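Local coordinates for outer membrane protein Omp121 (Bacteroides thetaiotaomicron, PDB 5FQ8) that probably transports nutrients across the bacterial outer membrane as a TonB-dependent receptor with a plugged beta-barrel, at residues Thr551-Asn556 / Tyr601-Val606. Sequence-based numbering, arbitrary orientation.
Sequences TLPKEN and YMVNPV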
loop_
_atom_site.group_PDB
_atom_site.type_symbol
_atom_site.label_atom_id
_atom_site.label_comp_id
_atom_site.label_asym_id
_atom_site.label_seq_id
_atom_site.Cartn_x
_atom_site.Cartn_y
_atom_site.Cartn_z
ATOM N N THR B 551 11.979 29.018 3.870
ATOM C CA THR B 551 12.780 28.099 3.082
ATOM C C THR B 551 14.180 28.605 2.808
ATOM O O THR B 551 14.905 27.972 2.041
ATOM C CB THR B 551 12.082 27.781 1.772
ATOM O OG1 THR B 551 11.846 28.988 1.056
ATOM C CG2 THR B 551 10.776 27.110 2.032
ATOM N N LEU B 552 14.564 29.664 3.390
ATOM C CA LEU B 552 15.944 30.092 3.285
ATOM C C LEU B 552 16.679 29.828 4.594
ATOM O O LEU B 552 16.045 29.696 5.640
ATOM C CB LEU B 552 16.009 31.581 2.933
ATOM C CG LEU B 552 15.600 31.949 1.498
ATOM C CD1 LEU B 552 15.534 33.439 1.296
ATOM C CD2 LEU B 552 16.551 31.337 0.492
ATOM N N PRO B 553 18.011 29.715 4.585
ATOM C CA PRO B 553 18.740 29.422 5.824
ATOM C C PRO B 553 18.363 30.366 6.956
ATOM O O PRO B 553 18.099 31.547 6.741
ATOM C CB PRO B 553 20.204 29.597 5.416
ATOM C CG PRO B 553 20.239 29.291 4.010
ATOM C CD PRO B 553 18.922 29.728 3.430
ATOM N N LYS B 554 18.347 29.822 8.174
ATOM C CA LYS B 554 17.863 30.575 9.323
ATOM C C LYS B 554 18.570 31.914 9.462
ATOM O O LYS B 554 17.957 32.906 9.859
ATOM C CB LYS B 554 18.033 29.750 10.605
ATOM C CG LYS B 554 17.023 28.620 10.765
ATOM C CD LYS B 554 17.108 27.925 12.116
ATOM C CE LYS B 554 18.273 26.947 12.141
ATOM N NZ LYS B 554 18.290 26.058 13.336
ATOM N N GLU B 555 19.848 31.972 9.130
ATOM C CA GLU B 555 20.608 33.202 9.290
ATOM C C GLU B 555 20.471 34.141 8.103
ATOM O O GLU B 555 21.139 35.176 8.061
ATOM C CB GLU B 555 22.082 32.873 9.515
ATOM C CG GLU B 555 22.359 32.083 10.790
ATOM C CD GLU B 555 23.808 31.627 10.927
ATOM O OE1 GLU B 555 24.574 31.765 9.944
ATOM O OE2 GLU B 555 24.178 31.131 12.024
ATOM N N ASN B 556 19.612 33.808 7.150
ATOM C CA ASN B 556 19.508 34.573 5.923
ATOM C C ASN B 556 18.102 34.428 5.353
ATOM O O ASN B 556 17.914 34.111 4.183
ATOM C CB ASN B 556 20.576 34.114 4.931
ATOM C CG ASN B 556 20.870 35.142 3.871
ATOM O OD1 ASN B 556 20.094 36.066 3.660
ATOM N ND2 ASN B 556 22.001 34.993 3.198
ATOM N N TYR B 601 12.906 22.607 2.219
ATOM C CA TYR B 601 13.851 21.602 2.674
ATOM C C TYR B 601 14.984 21.421 1.664
ATOM O O TYR B 601 15.094 20.409 0.982
ATOM C CB TYR B 601 13.131 20.272 2.906
ATOM C CG TYR B 601 11.790 20.365 3.580
ATOM C CD1 TYR B 601 11.603 21.154 4.695
ATOM C CD2 TYR B 601 10.714 19.644 3.099
ATOM C CE1 TYR B 601 10.383 21.217 5.305
ATOM C CE2 TYR B 601 9.497 19.702 3.701
ATOM C CZ TYR B 601 9.329 20.489 4.798
ATOM O OH TYR B 601 8.100 20.551 5.400
ATOM N N MET B 602 15.813 22.448 1.577
ATOM C CA MET B 602 16.982 22.414 0.718
ATOM C C MET B 602 18.241 22.820 1.449
ATOM O O MET B 602 19.296 22.916 0.823
ATOM C CB MET B 602 16.770 23.314 -0.507
ATOM C CG MET B 602 15.614 22.855 -1.381
ATOM S SD MET B 602 15.345 23.814 -2.860
ATOM C CE MET B 602 16.686 23.301 -3.907
ATOM N N VAL B 603 18.163 23.034 2.752
ATOM C CA VAL B 603 19.292 23.481 3.551
ATOM C C VAL B 603 19.940 22.331 4.313
ATOM O O VAL B 603 21.163 22.219 4.353
ATOM C CB VAL B 603 18.838 24.597 4.515
ATOM C CG1 VAL B 603 19.996 25.079 5.350
ATOM C CG2 VAL B 603 18.245 25.725 3.732
ATOM N N ASN B 604 19.155 21.486 4.917
ATOM C CA ASN B 604 19.800 20.530 5.794
ATOM C C ASN B 604 19.896 19.172 5.138
ATOM O O ASN B 604 19.031 18.803 4.348
ATOM C CB ASN B 604 19.021 20.384 7.099
ATOM C CG ASN B 604 18.898 21.679 7.828
ATOM O OD1 ASN B 604 19.878 22.385 8.035
ATOM N ND2 ASN B 604 17.684 22.020 8.201
ATOM N N PRO B 605 20.932 18.404 5.450
ATOM C CA PRO B 605 21.060 17.077 4.852
ATOM C C PRO B 605 20.023 16.151 5.428
ATOM O O PRO B 605 19.566 16.323 6.556
ATOM C CB PRO B 605 22.472 16.641 5.242
ATOM C CG PRO B 605 23.140 17.847 5.790
ATOM C CD PRO B 605 22.071 18.723 6.319
ATOM N N VAL B 606 19.634 15.166 4.640
ATOM C CA VAL B 606 18.704 14.167 5.125
ATOM C C VAL B 606 19.263 12.790 4.838
ATOM O O VAL B 606 20.188 12.621 4.047
ATOM C CB VAL B 606 17.313 14.305 4.504
ATOM C CG1 VAL B 606 16.823 15.716 4.641
ATOM C CG2 VAL B 606 17.340 13.859 3.079
#
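With chi1 of Val603 at -180°, its CG1 methyl is trans to the backbone N and CG2 is trans to the carbonyl carbon, which carries CG2 to Pro553. This pair joins two loops of a TonB-dependent receptor barrel: 551-556 belongs to the loop linking strands 538-549 and 558-569 of a hairpin, and 601-606 to the excursion that follows strand 582-596. CG2 sits over one face of the pyrrolidine ring, nearer its N-CD side, 4.1 Å from Pro553 CD and about as far from its CG and N. The same methyl also approaches the backbone before the ring, with Thr551 O 4.4 Å from Val603 CG2. The contact is purely van der Waals, buries 134 Å² and has no hydrogen bond between the segments.

Polar ties lie just outside it. Thr551 OG1 is hydrogen-bonded to Ala598 O, which ties the hairpin loop to the start of the excursion, and to Ser549 OG at the end of its own strand, while Asn691 ND2 is bonded to Met602 O. Leu640 packs against Pro553, and a chain of another protein hydrogen-bonds Tyr601 N and Pro605 O and packs on Lys554, so the partner protein borders both loops. Pro553 opens a type I beta turn, closed by the 2.8 Å hydrogen bond from Asn556 N to Pro553 O.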